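Local atomic coordinates of aspartokinase (Clostridium acetobutylicum, PDB entry 3TVI), a protein that probably catalyses the ATP-dependent phosphorylation of aspartate's beta-carboxyl group, the first step toward threonine and methionine, and binds lysine at its regulatory ACT domains. Residues A385-F395 against I408-V419; L398-M407 against V419-A429. All blocks are in the same frame, centred on the assembly; numbering follows the deposited sequence.

Contact 1. Residues A385-F395 against I408-V419; sequences AKTKGIANKIF and IDQGSSEINVIV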
loop_
_atom_site.group_PDB
_atom_site.type_symbol
_atom_site.label_atom_id
_atom_site.label_comp_id
_atom_site.label_asym_id
_atom_site.label_seq_id
_atom_site.Cartn_x
_atom_site.Cartn_y
_atom_site.Cartn_z
ATOM N N ALA B 385 -5.212 -16.482 -11.499
ATOM C CA ALA B 385 -5.881 -16.300 -10.210
ATOM C C ALA B 385 -6.375 -17.621 -9.638
ATOM O O ALA B 385 -7.575 -17.882 -9.693
ATOM C CB ALA B 385 -7.062 -15.361 -10.381
ATOM N N LYS B 386 -5.492 -18.456 -9.084
ATOM C CA LYS B 386 -4.069 -18.153 -8.907
ATOM C C LYS B 386 -3.204 -19.277 -9.490
ATOM O O LYS B 386 -3.022 -20.324 -8.888
ATOM C CB LYS B 386 -3.734 -17.870 -7.436
ATOM C CG LYS B 386 -4.858 -18.126 -6.433
ATOM C CD LYS B 386 -5.091 -19.604 -6.150
ATOM C CE LYS B 386 -5.913 -19.796 -4.885
ATOM N NZ LYS B 386 -7.214 -19.075 -4.951
ATOM N N THR B 387 -2.704 -19.032 -10.695
ATOM C CA THR B 387 -1.858 -19.959 -11.425
ATOM C C THR B 387 -0.488 -19.990 -10.788
ATOM O O THR B 387 -0.061 -19.003 -10.191
ATOM C CB THR B 387 -1.722 -19.493 -12.885
ATOM O OG1 THR B 387 -2.974 -19.680 -13.560
ATOM C CG2 THR B 387 -0.622 -20.241 -13.616
ATOM N N LYS B 388 0.199 -21.123 -10.914
ATOM C CA LYS B 388 1.558 -21.256 -10.399
ATOM C C LYS B 388 2.508 -20.349 -11.183
ATOM O O LYS B 388 2.319 -20.127 -12.388
ATOM C CB LYS B 388 2.035 -22.708 -10.476
ATOM N N GLY B 389 3.499 -19.803 -10.473
ATOM C CA GLY B 389 4.588 -19.014 -11.061
ATOM C C GLY B 389 4.187 -17.921 -12.033
ATOM O O GLY B 389 4.999 -17.504 -12.863
ATOM N N ILE B 390 2.950 -17.438 -11.918
ATOM C CA ILE B 390 2.396 -16.483 -12.878
ATOM C C ILE B 390 3.073 -15.111 -12.760
ATOM O O ILE B 390 3.416 -14.515 -13.764
ATOM C CB ILE B 390 0.860 -16.371 -12.740
ATOM C CG1 ILE B 390 0.201 -16.327 -14.127
ATOM C CG2 ILE B 390 0.467 -15.168 -11.896
ATOM C CD1 ILE B 390 0.683 -15.206 -15.018
ATOM N N ALA B 391 3.300 -14.626 -11.541
ATOM C CA ALA B 391 4.147 -13.444 -11.342
ATOM C C ALA B 391 5.578 -13.724 -11.800
ATOM O O ALA B 391 6.222 -12.854 -12.381
ATOM C CB ALA B 391 4.139 -12.993 -9.886
ATOM N N ASN B 392 6.065 -14.941 -11.553
ATOM C CA ASN B 392 7.411 -15.332 -11.988
ATOM C C ASN B 392 7.555 -15.242 -13.492
ATOM O O ASN B 392 8.592 -14.811 -13.994
ATOM C CB ASN B 392 7.772 -16.745 -11.522
ATOM C CG ASN B 392 9.253 -17.052 -11.678
ATOM O OD1 ASN B 392 10.105 -16.176 -11.541
ATOM N ND2 ASN B 392 9.564 -18.309 -11.958
ATOM N N LYS B 393 6.507 -15.625 -14.211
ATOM C CA LYS B 393 6.513 -15.504 -15.667
ATOM C C LYS B 393 6.719 -14.060 -16.087
ATOM O O LYS B 393 7.420 -13.806 -17.051
ATOM C CB LYS B 393 5.227 -16.063 -16.281
ATOM C CG LYS B 393 5.342 -16.414 -17.760
ATOM C CD LYS B 393 4.215 -17.346 -18.188
ATOM C CE LYS B 393 4.198 -17.599 -19.692
ATOM N NZ LYS B 393 3.009 -18.409 -20.095
ATOM N N ILE B 394 6.129 -13.125 -15.351
ATOM C CA ILE B 394 6.297 -11.704 -15.635
ATOM C C ILE B 394 7.710 -11.235 -15.303
ATOM O O ILE B 394 8.278 -10.395 -16.004
ATOM C CB ILE B 394 5.297 -10.836 -14.839
ATOM C CG1 ILE B 394 3.869 -11.063 -15.336
ATOM C CG2 ILE B 394 5.641 -9.356 -14.946
ATOM C CD1 ILE B 394 2.823 -10.514 -14.389
ATOM N N PHE B 395 8.281 -11.761 -14.231
ATOM C CA PHE B 395 9.607 -11.324 -13.829
ATOM C C PHE B 395 10.669 -11.926 -14.733
ATOM O O PHE B 395 11.692 -11.287 -14.985
ATOM C CB PHE B 395 9.882 -11.671 -12.370
ATOM C CG PHE B 395 8.808 -11.207 -11.431
ATOM C CD1 PHE B 395 8.276 -9.933 -11.537
ATOM C CD2 PHE B 395 8.331 -12.043 -10.433
ATOM C CE1 PHE B 395 7.285 -9.503 -10.674
ATOM C CE2 PHE B 395 7.333 -11.623 -9.570
ATOM C CZ PHE B 395 6.811 -10.349 -9.688
ATOM N N ILE B 408 6.426 -4.289 -6.688
ATOM C CA ILE B 408 5.545 -5.402 -6.979
ATOM C C ILE B 408 4.364 -5.322 -6.028
ATOM O O ILE B 408 4.526 -5.187 -4.808
ATOM C CB ILE B 408 6.231 -6.768 -6.780
ATOM C CG1 ILE B 408 7.501 -6.868 -7.624
ATOM C CG2 ILE B 408 5.284 -7.906 -7.140
ATOM C CD1 ILE B 408 8.295 -8.128 -7.354
ATOM N N ASP B 409 3.170 -5.364 -6.600
ATOM C CA ASP B 409 1.988 -5.713 -5.838
ATOM C C ASP B 409 1.339 -6.903 -6.494
ATOM O O ASP B 409 0.920 -6.845 -7.654
ATOM C CB ASP B 409 0.974 -4.576 -5.763
ATOM C CG ASP B 409 -0.407 -5.049 -5.289
ATOM O OD1 ASP B 409 -0.484 -5.881 -4.343
ATOM O OD2 ASP B 409 -1.411 -4.587 -5.880
ATOM N N GLN B 410 1.270 -7.989 -5.740
ATOM C CA GLN B 410 0.361 -9.064 -6.062
ATOM C C GLN B 410 -0.191 -9.499 -4.725
ATOM O O GLN B 410 0.550 -9.850 -3.825
ATOM C CB GLN B 410 1.067 -10.145 -6.885
ATOM C CG GLN B 410 1.545 -11.397 -6.187
ATOM C CD GLN B 410 0.604 -12.545 -6.415
ATOM O OE1 GLN B 410 0.970 -13.559 -7.017
ATOM N NE2 GLN B 410 -0.634 -12.382 -5.966
ATOM N N GLY B 411 -1.503 -9.393 -4.582
ATOM C CA GLY B 411 -2.137 -9.465 -3.271
ATOM C C GLY B 411 -3.316 -8.521 -3.156
ATOM O O GLY B 411 -4.239 -8.772 -2.379
ATOM N N SER B 412 -3.300 -7.430 -3.920
ATOM C CA SER B 412 -4.446 -6.526 -3.942
ATOM C C SER B 412 -5.652 -7.178 -4.607
ATOM O O SER B 412 -6.779 -6.901 -4.221
ATOM C CB SER B 412 -4.113 -5.207 -4.642
ATOM O OG SER B 412 -3.671 -5.420 -5.969
ATOM N N SER B 413 -5.411 -8.055 -5.580
ATOM C CA SER B 413 -6.482 -8.611 -6.394
ATOM C C SER B 413 -6.109 -9.951 -7.011
ATOM O O SER B 413 -5.033 -10.103 -7.563
ATOM C CB SER B 413 -6.826 -7.625 -7.501
ATOM O OG SER B 413 -7.275 -8.303 -8.654
ATOM N N GLU B 414 -7.022 -10.907 -6.958
ATOM C CA GLU B 414 -6.737 -12.260 -7.424
ATOM C C GLU B 414 -6.433 -12.363 -8.927
ATOM O O GLU B 414 -5.752 -13.287 -9.356
ATOM C CB GLU B 414 -7.899 -13.195 -7.066
ATOM C CG GLU B 414 -8.060 -13.452 -5.567
ATOM C CD GLU B 414 -8.420 -14.899 -5.246
ATOM O OE1 GLU B 414 -9.525 -15.355 -5.632
ATOM O OE2 GLU B 414 -7.589 -15.577 -4.600
ATOM N N ILE B 415 -6.917 -11.411 -9.716
ATOM C CA ILE B 415 -6.805 -11.486 -11.171
ATOM C C ILE B 415 -5.838 -10.441 -11.740
ATOM O O ILE B 415 -6.033 -9.953 -12.858
ATOM C CB ILE B 415 -8.197 -11.319 -11.830
ATOM C CG1 ILE B 415 -8.854 -10.000 -11.412
ATOM C CG2 ILE B 415 -9.108 -12.478 -11.457
ATOM C CD1 ILE B 415 -9.952 -9.567 -12.357
ATOM N N ASN B 416 -4.776 -10.117 -11.003
ATOM C CA ASN B 416 -4.004 -8.920 -11.323
ATOM C C ASN B 416 -2.648 -8.793 -10.626
ATOM O O ASN B 416 -2.585 -8.701 -9.406
ATOM C CB ASN B 416 -4.894 -7.720 -10.983
ATOM C CG ASN B 416 -4.126 -6.434 -10.815
ATOM O OD1 ASN B 416 -3.533 -5.927 -11.760
ATOM N ND2 ASN B 416 -4.163 -5.880 -9.612
ATOM N N VAL B 417 -1.568 -8.782 -11.406
ATOM C CA VAL B 417 -0.244 -8.407 -10.882
ATOM C C VAL B 417 0.193 -7.055 -11.434
ATOM O O VAL B 417 0.179 -6.833 -12.653
ATOM C CB VAL B 417 0.867 -9.420 -11.215
ATOM C CG1 VAL B 417 2.201 -8.921 -10.679
ATOM C CG2 VAL B 417 0.542 -10.776 -10.625
ATOM N N ILE B 418 0.598 -6.168 -10.527
ATOM C CA ILE B 418 1.079 -4.851 -10.890
ATOM C C ILE B 418 2.569 -4.770 -10.609
ATOM O O ILE B 418 3.044 -5.153 -9.541
ATOM C CB ILE B 418 0.363 -3.749 -10.106
ATOM C CG1 ILE B 418 -1.147 -3.838 -10.319
ATOM C CG2 ILE B 418 0.874 -2.387 -10.543
ATOM C CD1 ILE B 418 -1.917 -3.761 -9.016
ATOM N N VAL B 419 3.298 -4.265 -11.590
ATOM C CA VAL B 419 4.731 -4.141 -11.514
ATOM C C VAL B 419 5.043 -2.685 -11.747
ATOM O O VAL B 419 4.438 -2.058 -12.619
ATOM C CB VAL B 419 5.394 -4.985 -12.603
ATOM C CG1 VAL B 419 6.531 -4.228 -13.250
ATOM C CG2 VAL B 419 5.871 -6.300 -12.030
#
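Within the ACT domain, helix 390-395 lies over one face of the antiparallel sheet, setting Ala-391, Ile-394 and Phe-395 against Ile-408, Val-417 and Val-419 of strands 405-410 and 416-422. The helix runs 32° from the direction of strand 416-419, with 9.8 Å between the axes of these short segments, a spacing that side chains fill. Ile-394 slides past Val-417 in the opposite direction. Its CG1 branch lies beside the backbone N and its chain is extended at chi2 (166°), which carries CD1 down to 3.9 Å from CB of Val-417. The CG2 branch leans instead on Val-419. Phe-395 and Ile-408 come from opposite directions, and CD1 of Ile-408 lies near both CZ and CE1 of the ring, oblique to it and 3.5 Å from CZ of Phe-395. Phe-395 keeps CG beside its own backbone N (chi1 -52°), and one face of its ring, toward the rim, lies against the carbonyl O of Ala-391. Methyl CG2 of Val-419 touches the ring's edge near its plane, 3.8 Å from CE1 of Phe-395. One turn earlier, Ala-391 CB makes a looser contact at 4.3 Å with CG2 of Val-417.

At the other end the chain before the helix meets the turn 413-416. There Lys-386 and Glu-414 run side by side, pointing the same way, in a long salt bridge of 3.5 Å between Lys-386 NZ and Glu-414 OE2. Ile-408 and Gln-410 continue the sheet by pairing antiparallel with a strand of the second subunit, and Phe-395 of the second subunit meets the Phe-395 ring of this chain. Helix and sheet thus adhere through branched aliphatic and aromatic carbon, and the single ion pair, at the solvent-facing margin, probably adds little to that hold.

Contact 2. Residues L398-M407 against V419-A429; sequences LSKENVNIRM and VGVETVDFEKA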
loop_
_atom_site.group_PDB
_atom_site.type_symbol
_atom_site.label_atom_id
_atom_site.label_comp_id
_atom_site.label_asym_id
_atom_site.label_seq_id
_atom_site.Cartn_x
_atom_site.Cartn_y
_atom_site.Cartn_z
ATOM N N LEU B 398 10.658 -9.682 -17.742
ATOM C CA LEU B 398 11.363 -8.429 -17.445
ATOM C C LEU B 398 12.866 -8.627 -17.257
ATOM O O LEU B 398 13.639 -7.728 -17.560
ATOM C CB LEU B 398 10.772 -7.747 -16.211
ATOM C CG LEU B 398 9.302 -7.335 -16.294
ATOM C CD1 LEU B 398 8.756 -7.033 -14.909
ATOM C CD2 LEU B 398 9.126 -6.138 -17.218
ATOM N N SER B 399 13.279 -9.789 -16.758
ATOM C CA SER B 399 14.704 -10.111 -16.659
ATOM C C SER B 399 15.335 -10.221 -18.038
ATOM O O SER B 399 16.451 -9.748 -18.249
ATOM C CB SER B 399 14.933 -11.428 -15.912
ATOM O OG SER B 399 14.473 -11.356 -14.576
ATOM N N LYS B 400 14.624 -10.850 -18.973
ATOM C CA LYS B 400 15.140 -11.036 -20.334
ATOM C C LYS B 400 15.372 -9.714 -21.057
ATOM O O LYS B 400 16.256 -9.625 -21.900
ATOM C CB LYS B 400 14.220 -11.938 -21.167
ATOM C CG LYS B 400 14.593 -13.409 -21.111
ATOM C CD LYS B 400 14.557 -13.960 -19.686
ATOM C CE LYS B 400 14.745 -15.477 -19.641
ATOM N NZ LYS B 400 15.057 -15.990 -18.272
ATOM N N GLU B 401 14.588 -8.693 -20.721
ATOM C CA GLU B 401 14.757 -7.364 -21.315
ATOM C C GLU B 401 15.609 -6.437 -20.452
ATOM O O GLU B 401 15.694 -5.232 -20.723
ATOM C CB GLU B 401 13.390 -6.732 -21.629
ATOM C CG GLU B 401 12.981 -6.834 -23.095
ATOM C CD GLU B 401 13.396 -8.149 -23.733
ATOM O OE1 GLU B 401 14.060 -8.106 -24.792
ATOM O OE2 GLU B 401 13.087 -9.221 -23.164
ATOM N N ASN B 402 16.258 -7.005 -19.438
ATOM C CA ASN B 402 17.192 -6.265 -18.609
ATOM C C ASN B 402 16.546 -4.985 -18.075
ATOM O O ASN B 402 16.997 -3.873 -18.377
ATOM C CB ASN B 402 18.471 -5.963 -19.410
ATOM C CG ASN B 402 19.578 -5.358 -18.558
ATOM O OD1 ASN B 402 20.227 -4.393 -18.968
ATOM N ND2 ASN B 402 19.800 -5.917 -17.369
ATOM N N VAL B 403 15.475 -5.157 -17.300
ATOM C CA VAL B 403 14.727 -4.026 -16.733
ATOM C C VAL B 403 14.468 -4.215 -15.232
ATOM O O VAL B 403 13.784 -5.145 -14.805
ATOM C CB VAL B 403 13.416 -3.722 -17.513
ATOM C CG1 VAL B 403 12.880 -4.967 -18.206
ATOM C CG2 VAL B 403 12.364 -3.086 -16.606
ATOM N N ASN B 404 15.053 -3.310 -14.455
ATOM C CA ASN B 404 14.967 -3.303 -13.000
ATOM C C ASN B 404 13.537 -3.021 -12.536
ATOM O O ASN B 404 12.893 -2.069 -13.005
ATOM C CB ASN B 404 15.942 -2.248 -12.438
ATOM C CG ASN B 404 15.676 -1.896 -10.984
ATOM O OD1 ASN B 404 16.047 -2.640 -10.079
ATOM N ND2 ASN B 404 15.057 -0.738 -10.756
ATOM N N ILE B 405 13.066 -3.869 -11.619
ATOM C CA ILE B 405 11.746 -3.758 -11.021
ATOM C C ILE B 405 11.823 -2.820 -9.825
ATOM O O ILE B 405 12.750 -2.905 -9.030
ATOM C CB ILE B 405 11.252 -5.143 -10.555
ATOM C CG1 ILE B 405 11.178 -6.108 -11.742
ATOM C CG2 ILE B 405 9.890 -5.050 -9.880
ATOM C CD1 ILE B 405 10.816 -7.525 -11.353
ATOM N N ARG B 406 10.854 -1.924 -9.698
ATOM C CA ARG B 406 10.827 -0.960 -8.595
ATOM C C ARG B 406 9.620 -1.105 -7.654
ATOM O O ARG B 406 9.605 -0.531 -6.568
ATOM C CB ARG B 406 10.864 0.462 -9.155
ATOM C CG ARG B 406 12.241 0.923 -9.614
ATOM C CD ARG B 406 12.253 2.416 -9.881
ATOM N NE ARG B 406 11.795 3.168 -8.716
ATOM C CZ ARG B 406 11.396 4.438 -8.737
ATOM N NH1 ARG B 406 11.393 5.135 -9.871
ATOM N NH2 ARG B 406 10.996 5.019 -7.609
HETATM N N MSE B 407 8.601 -1.844 -8.070
HETATM C CA MSE B 407 7.517 -2.207 -7.161
HETATM C C MSE B 407 6.915 -3.499 -7.637
HETATM O O MSE B 407 6.922 -3.798 -8.835
HETATM C CB MSE B 407 6.450 -1.108 -7.115
HETATM C CG MSE B 407 5.405 -1.299 -6.011
HETATM SE SE MSE B 407 3.739 -0.357 -6.495
HETATM C CE MSE B 407 2.663 -1.890 -7.088
ATOM N N VAL B 419 3.298 -4.265 -11.590
ATOM C CA VAL B 419 4.731 -4.141 -11.514
ATOM C C VAL B 419 5.043 -2.685 -11.747
ATOM O O VAL B 419 4.438 -2.058 -12.619
ATOM C CB VAL B 419 5.394 -4.985 -12.603
ATOM C CG1 VAL B 419 6.531 -4.228 -13.250
ATOM C CG2 VAL B 419 5.871 -6.300 -12.030
ATOM N N GLY B 420 5.980 -2.152 -10.967
ATOM C CA GLY B 420 6.403 -0.759 -11.097
ATOM C C GLY B 420 7.834 -0.688 -11.563
ATOM O O GLY B 420 8.683 -1.402 -11.048
ATOM N N VAL B 421 8.100 0.174 -12.540
ATOM C CA VAL B 421 9.411 0.244 -13.187
ATOM C C VAL B 421 9.761 1.656 -13.608
ATOM O O VAL B 421 8.881 2.513 -13.724
ATOM C CB VAL B 421 9.455 -0.610 -14.468
ATOM C CG1 VAL B 421 9.257 -2.078 -14.135
ATOM C CG2 VAL B 421 8.419 -0.115 -15.477
ATOM N N GLU B 422 11.049 1.869 -13.879
ATOM C CA GLU B 422 11.552 3.140 -14.408
ATOM C C GLU B 422 10.773 3.565 -15.643
ATOM O O GLU B 422 10.526 2.749 -16.537
ATOM C CB GLU B 422 13.029 3.016 -14.794
ATOM C CG GLU B 422 13.858 4.251 -14.481
ATOM C CD GLU B 422 14.146 4.388 -12.994
ATOM O OE1 GLU B 422 14.679 3.424 -12.383
ATOM O OE2 GLU B 422 13.831 5.465 -12.440
ATOM N N THR B 423 10.407 4.842 -15.703
ATOM C CA THR B 423 9.599 5.354 -16.809
ATOM C C THR B 423 10.242 5.155 -18.181
ATOM O O THR B 423 9.541 5.007 -19.174
ATOM C CB THR B 423 9.276 6.834 -16.613
ATOM O OG1 THR B 423 8.788 7.027 -15.283
ATOM C CG2 THR B 423 8.220 7.269 -17.596
ATOM N N VAL B 424 11.571 5.146 -18.237
ATOM C CA VAL B 424 12.272 4.820 -19.480
ATOM C C VAL B 424 11.932 3.406 -19.972
ATOM O O VAL B 424 11.752 3.187 -21.171
ATOM C CB VAL B 424 13.804 4.971 -19.334
ATOM C CG1 VAL B 424 14.363 3.990 -18.313
ATOM C CG2 VAL B 424 14.484 4.784 -20.684
ATOM N N ASP B 425 11.821 2.461 -19.036
ATOM C CA ASP B 425 11.592 1.043 -19.362
ATOM C C ASP B 425 10.112 0.656 -19.585
ATOM O O ASP B 425 9.818 -0.476 -19.976
ATOM C CB ASP B 425 12.206 0.155 -18.269
ATOM C CG ASP B 425 13.734 0.138 -18.310
ATOM O OD1 ASP B 425 14.327 0.684 -19.270
ATOM O OD2 ASP B 425 14.351 -0.436 -17.384
ATOM N N PHE B 426 9.190 1.588 -19.349
ATOM C CA PHE B 426 7.762 1.310 -19.463
ATOM C C PHE B 426 7.420 0.531 -20.734
ATOM O O PHE B 426 6.928 -0.591 -20.665
ATOM C CB PHE B 426 6.978 2.619 -19.402
ATOM C CG PHE B 426 5.503 2.467 -19.632
ATOM C CD1 PHE B 426 4.658 2.118 -18.593
ATOM C CD2 PHE B 426 4.950 2.701 -20.885
ATOM C CE1 PHE B 426 3.290 1.993 -18.796
ATOM C CE2 PHE B 426 3.584 2.576 -21.095
ATOM C CZ PHE B 426 2.753 2.221 -20.047
ATOM N N GLU B 427 7.706 1.115 -21.890
ATOM C CA GLU B 427 7.337 0.500 -23.167
ATOM C C GLU B 427 8.064 -0.822 -23.396
ATOM O O GLU B 427 7.554 -1.699 -24.083
ATOM C CB GLU B 427 7.611 1.458 -24.333
ATOM N N LYS B 428 9.249 -0.958 -22.814
ATOM C CA LYS B 428 10.044 -2.184 -22.947
ATOM C C LYS B 428 9.390 -3.321 -22.163
ATOM O O LYS B 428 9.252 -4.441 -22.657
ATOM C CB LYS B 428 11.471 -1.940 -22.438
ATOM C CG LYS B 428 12.543 -2.847 -23.018
ATOM C CD LYS B 428 13.922 -2.336 -22.610
ATOM C CE LYS B 428 15.057 -3.222 -23.107
ATOM N NZ LYS B 428 16.304 -3.045 -22.307
ATOM N N ALA B 429 8.984 -3.011 -20.938
ATOM C CA ALA B 429 8.320 -3.967 -20.072
ATOM C C ALA B 429 7.049 -4.503 -20.726
ATOM O O ALA B 429 6.927 -5.706 -20.972
ATOM C CB ALA B 429 7.992 -3.305 -18.745
#
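Lys-428 swings CG away from its own backbone N (chi1 -155°) and stays extended from there, crossing Glu-401 obliquely to deliver NZ to the carbonyl O of Glu-401 in a hydrogen bond of 2.8 Å. Leu-398 turns CG beside its own backbone N (chi1 -61°), and its two methyls then part company: CD1 meets CG1 of Val-419 tip to tip at 3.9 Å, while CD2 packs on CB of Ala-429. The bonded carbonyl belongs to the first residue beyond helix 390-400, where a Schellman motif with Asn-402 at C-prime, at positive phi, closes the helix. The chain then turns back through Val-403, which slides past Asp-425 in the opposite direction, OD2 of Asp-425 lying against its CB and CG2. Val-403 CG2 also sits 4.1 Å from CG1 of Val-421.

Farther on, strand pairing takes over. Arg-406 and Met-407 both face Gly-420 in a classic beta bulge. The carbonyl O of Gly-420 accepts the backbone N-H groups of both. Gly-420 N returns a bond of 2.9 Å to the O of Met-407. Arg-406, bent at chi3, passes across Glu-422, the guanidinium and carboxylate planes 23° apart, with Arg-406 NH1 at 3.6 Å from Glu-422 OE2 in a long salt bridge. The stronger grip on the guanidinium comes from strand 367-380, where NH1 bonds the carbonyl O of Pro-372 and NH2 that of His-371, which probably fixes its direction.

The contact therefore brings the end of helix 390-400 onto the start of helix 426-437 and joins strand 405-410 to strand 416-422 at the Gly-420 bulge. Strand 367-380 flanks the other side of 416-422, and Phe-426 of the second helix lies on Ala-375 and Val-377 there, while Ile-405 packs on Ala-391 of the second subunit.

In the fold
Contacts 1 and 2 share helix 390-400, strands 405-410 and 416-422, and the residue Val-419, and their segments alternate along the chain of one ACT domain. Contact 1 is the more buried: it joins helix to sheet by apolar side chains, with charge left to its margin. Contact 2 is partly buried and mixes backbone pairing in the hairpin, a lysine-to-carbonyl bond from the start of one helix to the residue just past the end of another, and a long ion pair with aliphatic packing. The two meet where Phe-395 CD1 lies 3.5 Å from Ile-405 CD1, and again, on Met-407's side of the sheet, at Ile-418. Both also touch the second subunit.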